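Local coordinates for putative 2,3,4,5-tetrahydropyridine-2-carboxylate N- succinyltransferase (Campylobacter jejuni, PDB 2RIJ), which probably catalyses succinyl transfer from succinyl-CoA to tetrahydrodipicolinate, the first step of the succinylase route to diaminopimelate and lysine, at residues A31-G36 and N41-A46; E139-K144 and G165-V170. All coordinates share one frame; numbering follows the deposited sequence.

Along the chain contact 1 closes before contact 2 opens, and their centres lie about 9 Å apart. Contact 1 is a beta hairpin in the antiparallel sheet of the N-terminal region; contact 2 joins helix 138-149, which packs on that sheet, to the end of helix 163-166 and the chain leading on to strand 170-173. Helix 138-149 links the two: it carries one side of contact 2 and also packs on the hairpin. The ring of Y142 lies against A46, with A46 O 3.2 Å from Y142 CD2, and its hydroxyl near Q45, while K42 meets S168. Contact 1 thus pairs strands within the sheet, and contact 2 packs the helix beside it; both lie away from the predicted succinyl-CoA site.

Contact 1. Residues A31-G36 and N41-A46; sequences ARLDRG and NKILQA
D34 faces both L44 and Q45 across the antiparallel hairpin of strands 27-35 and 43-48, a classic beta bulge that shifts the register by one residue between D34 and R35. D34 O takes two backbone donors: L44 N at 2.8 Å, and Q45 N in a weak bond at 3.5 Å. In return D34 N gives a nearly straight bond (172°) to Q45 O. Nearer the turn, G36 N is satisfied by K42 O at 3.0 Å.

The side chains of D34 and Q45 run side by side, and a side-chain bond adds to the backbone ones, Q45 NE2 to D34 OD2 at 2.9 Å. The oxygen lies close to the amide plane, although carboxylate and amide are turned 45° apart. Q45 reaches it with CG anti to the backbone N (chi1 -172°) and an extended chain beyond, while its OE1 is bonded to H211. The other carboxylate oxygen, OD1, accepts R32 NH1 in a salt bridge; R32 NE is taken by K191 O of the second subunit, so this cluster reaches the subunit boundary.

L33, A46, I43 and R35 share the other face of the hairpin. There L33 CD2 packs on A46 CB, and L33 CD1 meets I43 CD1 at 3.7 Å. The R35 guanidinium, bonded through NE to D122 O and through NH1 to K40 O, has I43 CD1 over one face, 3.4 Å from NH1.

Contact 2. Residues E139-K144 and G165-V170; sequences ESIYLK and GLLSNV
The backbones stay well apart, the nearest CA atoms being those of I141 and L166 at 8.4 Å, where a helical turn of 138-149 faces the last residue of helix 163-166 and L167, where the helical conformation ends. The contact between them is apolar and small, burying 180 Å² in all. I141 has the largest share, and its CD1 makes most of the close contacts. Its CG1 branch, anti to the carbonyl carbon (chi1 -65°), extends through CD1 into the angle between the two leucines. This methyl presses on L166 CB at 3.4 Å, closer than two carbons normally pack, and also lies 3.9 Å from L166 CD1. On L167 the same methyl meets both CG and CD2, each at 3.8 Å. L167 CD2 thereby bridges two successive helix residues, since it also touches Y142 CE1 at 4.0 Å, approaching the ring obliquely.

Around this small cluster, P135 packs against I141, and P206 against Y142. Helix 138-149 turns L143 and E139 toward strand 124-129 and Y142 toward strand 43-48, while beyond L167 the chain enters strand 170-173, where V170 packs on L44 of strand 43-48 and bonds through its backbone to D203.

Contact 1. Residues A31-G36 and N41-A46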
ATOM      1  N   ALA A  31     -38.653 -29.571 -39.675  1.00 21.49           N
ATOM      2  CA  ALA A  31     -37.279 -29.980 -39.539  1.00 23.10           C
ATOM      3  C   ALA A  31     -36.934 -31.243 -40.319  1.00 23.89           C
ATOM      4  O   ALA A  31     -37.726 -32.167 -40.382  1.00 23.72           O
ATOM      5  CB  ALA A  31     -36.971 -30.220 -38.070  1.00 22.41           C
ATOM      6  N   ARG A  32     -35.737 -31.283 -40.908  1.00 23.92           N
ATOM      7  CA  ARG A  32     -35.140 -32.518 -41.368  1.00 21.00           C
ATOM      8  C   ARG A  32     -34.369 -33.070 -40.190  1.00 22.75           C
ATOM      9  O   ARG A  32     -33.546 -32.360 -39.572  1.00 24.80           O
ATOM     10  CB  ARG A  32     -34.197 -32.280 -42.551  1.00 24.31           C
ATOM     11  CG  ARG A  32     -33.586 -33.535 -43.099  1.00 23.24           C
ATOM     12  CD  ARG A  32     -32.473 -33.281 -44.164  1.00 26.03           C
ATOM     13  NE  ARG A  32     -31.426 -32.398 -43.641  1.00 26.84           N
ATOM     14  CZ  ARG A  32     -30.505 -32.756 -42.747  1.00 26.01           C
ATOM     15  NH1 ARG A  32     -30.456 -33.964 -42.241  1.00 24.76           N
ATOM     16  NH2 ARG A  32     -29.622 -31.853 -42.328  1.00 28.73           N
ATOM     17  N   LEU A  33     -34.606 -34.336 -39.850  1.00 22.37           N
ATOM     18  CA  LEU A  33     -33.985 -34.948 -38.686  1.00 22.72           C
ATOM     19  C   LEU A  33     -32.805 -35.863 -39.027  1.00 25.49           C
ATOM     20  O   LEU A  33     -32.832 -36.583 -40.027  1.00 24.53           O
ATOM     21  CB  LEU A  33     -34.996 -35.770 -37.897  1.00 24.14           C
ATOM     22  CG  LEU A  33     -36.321 -35.107 -37.499  1.00 25.59           C
ATOM     23  CD1 LEU A  33     -37.150 -36.174 -36.714  1.00 27.67           C
ATOM     24  CD2 LEU A  33     -36.157 -33.821 -36.747  1.00 23.85           C
ATOM     25  N   ASP A  34     -31.787 -35.841 -38.166  1.00 23.30           N
ATOM     26  CA  ASP A  34     -30.706 -36.797 -38.211  1.00 25.00           C
ATOM     27  C   ASP A  34     -30.966 -37.778 -37.083  1.00 23.33           C
ATOM     28  O   ASP A  34     -31.115 -37.367 -35.941  1.00 23.10           O
ATOM     29  CB  ASP A  34     -29.357 -36.115 -38.007  1.00 26.64           C
ATOM     30  CG  ASP A  34     -28.982 -35.182 -39.163  1.00 30.57           C
ATOM     31  OD1 ASP A  34     -28.980 -35.641 -40.337  1.00 32.64           O
ATOM     32  OD2 ASP A  34     -28.682 -33.990 -38.903  1.00 25.13           O
ATOM     33  N   ARG A  35     -31.040 -39.068 -37.405  1.00 23.06           N
ATOM     34  CA  ARG A  35     -31.327 -40.133 -36.426  1.00 25.94           C
ATOM     35  C   ARG A  35     -30.077 -40.956 -36.126  1.00 25.83           C
ATOM     36  O   ARG A  35     -29.128 -40.935 -36.890  1.00 27.15           O
ATOM     37  CB  ARG A  35     -32.412 -41.049 -36.975  1.00 29.48           C
ATOM     38  CG  ARG A  35     -33.742 -40.300 -37.181  1.00 29.15           C
ATOM     39  CD  ARG A  35     -34.702 -41.108 -38.044  1.00 31.58           C
ATOM     40  NE  ARG A  35     -35.991 -40.433 -38.128  1.00 39.11           N
ATOM     41  CZ  ARG A  35     -36.903 -40.478 -37.167  1.00 32.98           C
ATOM     42  NH1 ARG A  35     -36.660 -41.150 -36.039  1.00 35.33           N
ATOM     43  NH2 ARG A  35     -38.040 -39.815 -37.319  1.00 33.10           N
ATOM     44  N   GLY A  36     -30.106 -41.697 -35.029  1.00 27.58           N
ATOM     45  CA  GLY A  36     -29.010 -42.568 -34.632  1.00 27.83           C
ATOM     46  C   GLY A  36     -28.728 -43.641 -35.666  1.00 28.62           C
ATOM     47  O   GLY A  36     -29.655 -44.185 -36.266  1.00 28.72           O
ATOM     48  N   ASN A  41     -34.507 -44.386 -33.495  1.00 37.47           N
ATOM     49  CA  ASN A  41     -35.487 -43.503 -32.860  1.00 40.37           C
ATOM     50  C   ASN A  41     -34.881 -42.333 -32.090  1.00 38.45           C
ATOM     51  O   ASN A  41     -35.605 -41.483 -31.570  1.00 39.74           O
ATOM     52  CB  ASN A  41     -36.357 -44.318 -31.915  1.00 42.36           C
ATOM     53  CG  ASN A  41     -37.087 -45.427 -32.638  1.00 51.32           C
ATOM     54  OD1 ASN A  41     -37.787 -45.185 -33.630  1.00 62.74           O
ATOM     55  ND2 ASN A  41     -36.913 -46.656 -32.160  1.00 62.73           N
ATOM     56  N   LYS A  42     -33.562 -42.319 -31.969  1.00 33.70           N
ATOM     57  CA  LYS A  42     -32.857 -41.243 -31.282  1.00 36.03           C
ATOM     58  C   LYS A  42     -32.687 -40.118 -32.280  1.00 29.79           C
ATOM     59  O   LYS A  42     -32.139 -40.338 -33.344  1.00 29.28           O
ATOM     60  CB  LYS A  42     -31.509 -41.771 -30.805  1.00 35.18           C
ATOM     61  CG  LYS A  42     -30.909 -41.042 -29.648  1.00 45.90           C
ATOM     62  CD  LYS A  42     -29.610 -41.731 -29.207  1.00 47.14           C
ATOM     63  CE  LYS A  42     -29.890 -42.949 -28.319  1.00 61.38           C
ATOM     64  NZ  LYS A  42     -30.380 -42.555 -26.949  1.00 66.49           N
ATOM     65  N   ILE A  43     -33.225 -38.940 -31.972  1.00 30.08           N
ATOM     66  CA  ILE A  43     -33.047 -37.754 -32.815  1.00 28.10           C
ATOM     67  C   ILE A  43     -31.771 -37.052 -32.312  1.00 27.08           C
ATOM     68  O   ILE A  43     -31.709 -36.580 -31.165  1.00 28.74           O
ATOM     69  CB  ILE A  43     -34.258 -36.792 -32.749  1.00 27.04           C
ATOM     70  CG1 ILE A  43     -35.590 -37.534 -33.050  1.00 29.04           C
ATOM     71  CG2 ILE A  43     -34.037 -35.580 -33.651  1.00 23.52           C
ATOM     72  CD1 ILE A  43     -35.576 -38.432 -34.239  1.00 25.34           C
ATOM     73  N   LEU A  44     -30.748 -37.049 -33.165  1.00 24.16           N
ATOM     74  CA  LEU A  44     -29.477 -36.428 -32.889  1.00 24.26           C
ATOM     75  C   LEU A  44     -29.359 -34.958 -33.279  1.00 24.17           C
ATOM     76  O   LEU A  44     -28.490 -34.275 -32.737  1.00 23.74           O
ATOM     77  CB  LEU A  44     -28.348 -37.194 -33.565  1.00 23.70           C
ATOM     78  CG  LEU A  44     -28.377 -38.709 -33.387  1.00 27.92           C
ATOM     79  CD1 LEU A  44     -27.132 -39.231 -34.042  1.00 23.96           C
ATOM     80  CD2 LEU A  44     -28.431 -39.066 -31.922  1.00 24.10           C
ATOM     81  N   GLN A  45     -30.197 -34.496 -34.203  1.00 23.78           N
ATOM     82  CA  GLN A  45     -30.200 -33.122 -34.660  1.00 22.37           C
ATOM     83  C   GLN A  45     -31.459 -32.861 -35.482  1.00 24.15           C
ATOM     84  O   GLN A  45     -31.997 -33.768 -36.134  1.00 25.52           O
ATOM     85  CB  GLN A  45     -28.968 -32.828 -35.542  1.00 22.06           C
ATOM     86  CG  GLN A  45     -28.819 -31.362 -35.880  1.00 18.55           C
ATOM     87  CD  GLN A  45     -27.535 -31.016 -36.604  1.00 19.94           C
ATOM     88  OE1 GLN A  45     -26.849 -30.035 -36.244  1.00 22.61           O
ATOM     89  NE2 GLN A  45     -27.201 -31.794 -37.640  1.00 21.37           N
ATOM     90  N   ALA A  46     -31.882 -31.607 -35.497  1.00 22.68           N
ATOM     91  CA  ALA A  46     -32.972 -31.134 -36.322  1.00 22.51           C
ATOM     92  C   ALA A  46     -32.520 -29.867 -37.055  1.00 21.85           C
ATOM     93  O   ALA A  46     -31.824 -29.011 -36.467  1.00 24.58           O
ATOM     94  CB  ALA A  46     -34.175 -30.851 -35.442  1.00 21.25           C
TER

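Contact 2. Residues E139-K144 and G165-V170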
ATOM      1  N   GLU A 139     -36.630 -32.121 -30.862  1.00 22.36           N
ATOM      2  CA  GLU A 139     -37.170 -31.263 -31.901  1.00 23.75           C
ATOM      3  C   GLU A 139     -37.535 -29.860 -31.374  1.00 23.08           C
ATOM      4  O   GLU A 139     -37.267 -28.849 -32.036  1.00 23.35           O
ATOM      5  CB  GLU A 139     -38.409 -31.932 -32.546  1.00 25.75           C
ATOM      6  CG  GLU A 139     -38.122 -33.236 -33.325  1.00 28.40           C
ATOM      7  CD  GLU A 139     -38.261 -34.537 -32.509  1.00 30.40           C
ATOM      8  OE1 GLU A 139     -38.016 -34.568 -31.265  1.00 29.18           O
ATOM      9  OE2 GLU A 139     -38.581 -35.566 -33.145  1.00 29.89           O
ATOM     10  N   SER A 140     -38.221 -29.794 -30.229  1.00 22.72           N
ATOM     11  CA  SER A 140     -38.608 -28.507 -29.677  1.00 23.08           C
ATOM     12  C   SER A 140     -37.401 -27.744 -29.112  1.00 21.77           C
ATOM     13  O   SER A 140     -37.358 -26.535 -29.213  1.00 21.21           O
ATOM     14  CB  SER A 140     -39.730 -28.608 -28.653  1.00 23.53           C
ATOM     15  OG  SER A 140     -39.297 -29.250 -27.493  1.00 26.93           O
ATOM     16  N   ILE A 141     -36.406 -28.444 -28.567  1.00 23.92           N
ATOM     17  CA  ILE A 141     -35.159 -27.784 -28.167  1.00 24.33           C
ATOM     18  C   ILE A 141     -34.550 -27.082 -29.386  1.00 22.39           C
ATOM     19  O   ILE A 141     -34.135 -25.920 -29.314  1.00 21.52           O
ATOM     20  CB  ILE A 141     -34.076 -28.769 -27.601  1.00 28.07           C
ATOM     21  CG1 ILE A 141     -34.553 -29.407 -26.310  1.00 27.53           C
ATOM     22  CG2 ILE A 141     -32.749 -28.004 -27.354  1.00 29.34           C
ATOM     23  CD1 ILE A 141     -33.768 -30.644 -25.889  1.00 28.26           C
ATOM     24  N   TYR A 142     -34.496 -27.784 -30.504  1.00 21.10           N
ATOM     25  CA  TYR A 142     -33.903 -27.202 -31.724  1.00 21.99           C
ATOM     26  C   TYR A 142     -34.717 -26.010 -32.257  1.00 19.45           C
ATOM     27  O   TYR A 142     -34.132 -24.976 -32.655  1.00 22.47           O
ATOM     28  CB  TYR A 142     -33.678 -28.271 -32.783  1.00 22.39           C
ATOM     29  CG  TYR A 142     -32.317 -28.916 -32.706  1.00 17.62           C
ATOM     30  CD1 TYR A 142     -32.080 -29.965 -31.857  1.00 20.39           C
ATOM     31  CD2 TYR A 142     -31.240 -28.393 -33.424  1.00 25.05           C
ATOM     32  CE1 TYR A 142     -30.828 -30.530 -31.762  1.00 19.06           C
ATOM     33  CE2 TYR A 142     -29.985 -28.959 -33.337  1.00 23.18           C
ATOM     34  CZ  TYR A 142     -29.796 -30.032 -32.517  1.00 23.20           C
ATOM     35  OH  TYR A 142     -28.553 -30.616 -32.403  1.00 22.75           O
ATOM     36  N   LEU A 143     -36.052 -26.092 -32.187  1.00 21.73           N
ATOM     37  CA  LEU A 143     -36.875 -24.942 -32.577  1.00 19.89           C
ATOM     38  C   LEU A 143     -36.565 -23.700 -31.680  1.00 19.90           C
ATOM     39  O   LEU A 143     -36.465 -22.561 -32.180  1.00 20.46           O
ATOM     40  CB  LEU A 143     -38.350 -25.280 -32.537  1.00 22.46           C
ATOM     41  CG  LEU A 143     -39.321 -24.180 -32.947  1.00 21.37           C
ATOM     42  CD1 LEU A 143     -38.997 -23.558 -34.293  1.00 19.86           C
ATOM     43  CD2 LEU A 143     -40.723 -24.764 -32.924  1.00 20.46           C
ATOM     44  N   LYS A 144     -36.478 -23.914 -30.368  1.00 22.97           N
ATOM     45  CA  LYS A 144     -36.106 -22.879 -29.416  1.00 21.46           C
ATOM     46  C   LYS A 144     -34.711 -22.279 -29.732  1.00 20.59           C
ATOM     47  O   LYS A 144     -34.551 -21.073 -29.789  1.00 21.29           O
ATOM     48  CB  LYS A 144     -36.167 -23.439 -27.995  1.00 20.91           C
ATOM     49  CG  LYS A 144     -37.632 -23.698 -27.502  1.00 21.44           C
ATOM     50  CD  LYS A 144     -37.712 -24.550 -26.246  1.00 25.99           C
ATOM     51  CE  LYS A 144     -39.135 -24.626 -25.684  1.00 25.47           C
ATOM     52  NZ  LYS A 144     -39.563 -23.377 -25.044  1.00 25.60           N
ATOM     53  N   GLY A 165     -30.543 -32.489 -20.564  1.00 30.22           N
ATOM     54  CA  GLY A 165     -30.944 -33.852 -20.290  1.00 30.46           C
ATOM     55  C   GLY A 165     -31.579 -34.574 -21.458  1.00 31.24           C
ATOM     56  O   GLY A 165     -31.584 -35.795 -21.502  1.00 36.13           O
ATOM     57  N   LEU A 166     -32.169 -33.828 -22.382  1.00 27.64           N
ATOM     58  CA  LEU A 166     -32.837 -34.410 -23.532  1.00 28.92           C
ATOM     59  C   LEU A 166     -31.885 -34.701 -24.718  1.00 30.20           C
ATOM     60  O   LEU A 166     -32.115 -35.626 -25.511  1.00 31.54           O
ATOM     61  CB  LEU A 166     -33.958 -33.466 -23.991  1.00 31.06           C
ATOM     62  CG  LEU A 166     -35.217 -33.436 -23.089  1.00 34.10           C
ATOM     63  CD1 LEU A 166     -36.342 -32.681 -23.751  1.00 41.64           C
ATOM     64  CD2 LEU A 166     -35.714 -34.812 -22.716  1.00 46.01           C
ATOM     65  N   LEU A 167     -30.848 -33.883 -24.860  1.00 27.61           N
ATOM     66  CA  LEU A 167     -29.913 -34.000 -25.982  1.00 26.83           C
ATOM     67  C   LEU A 167     -28.916 -35.146 -25.736  1.00 28.91           C
ATOM     68  O   LEU A 167     -28.498 -35.364 -24.606  1.00 34.26           O
ATOM     69  CB  LEU A 167     -29.191 -32.664 -26.183  1.00 26.68           C
ATOM     70  CG  LEU A 167     -30.069 -31.454 -26.571  1.00 27.03           C
ATOM     71  CD1 LEU A 167     -29.245 -30.216 -26.559  1.00 26.04           C
ATOM     72  CD2 LEU A 167     -30.758 -31.630 -27.961  1.00 25.38           C
ATOM     73  N   SER A 168     -28.564 -35.889 -26.783  1.00 26.50           N
ATOM     74  CA  SER A 168     -27.541 -36.923 -26.728  1.00 27.86           C
ATOM     75  C   SER A 168     -26.165 -36.343 -27.019  1.00 24.16           C
ATOM     76  O   SER A 168     -26.003 -35.538 -27.939  1.00 24.40           O
ATOM     77  CB  SER A 168     -27.827 -38.010 -27.766  1.00 31.66           C
ATOM     78  OG  SER A 168     -29.065 -38.603 -27.528  1.00 39.52           O
ATOM     79  N   ASN A 169     -25.191 -36.731 -26.206  1.00 23.40           N
ATOM     80  CA  ASN A 169     -23.780 -36.454 -26.473  1.00 25.64           C
ATOM     81  C   ASN A 169     -23.349 -37.339 -27.632  1.00 22.46           C
ATOM     82  O   ASN A 169     -23.410 -38.564 -27.552  1.00 23.89           O
ATOM     83  CB  ASN A 169     -22.912 -36.723 -25.229  1.00 23.77           C
ATOM     84  CG  ASN A 169     -21.475 -36.289 -25.406  1.00 22.31           C
ATOM     85  OD1 ASN A 169     -21.198 -35.286 -26.083  1.00 21.88           O
ATOM     86  ND2 ASN A 169     -20.536 -37.051 -24.826  1.00 19.32           N
ATOM     87  N   VAL A 170     -22.911 -36.705 -28.707  1.00 21.53           N
ATOM     88  CA  VAL A 170     -22.559 -37.418 -29.945  1.00 21.01           C
ATOM     89  C   VAL A 170     -21.251 -36.853 -30.483  1.00 21.30           C
ATOM     90  O   VAL A 170     -20.832 -35.755 -30.107  1.00 21.66           O
ATOM     91  CB  VAL A 170     -23.681 -37.340 -31.020  1.00 23.92           C
ATOM     92  CG1 VAL A 170     -25.003 -38.010 -30.503  1.00 20.61           C
ATOM     93  CG2 VAL A 170     -23.947 -35.888 -31.455  1.00 19.42           C
TER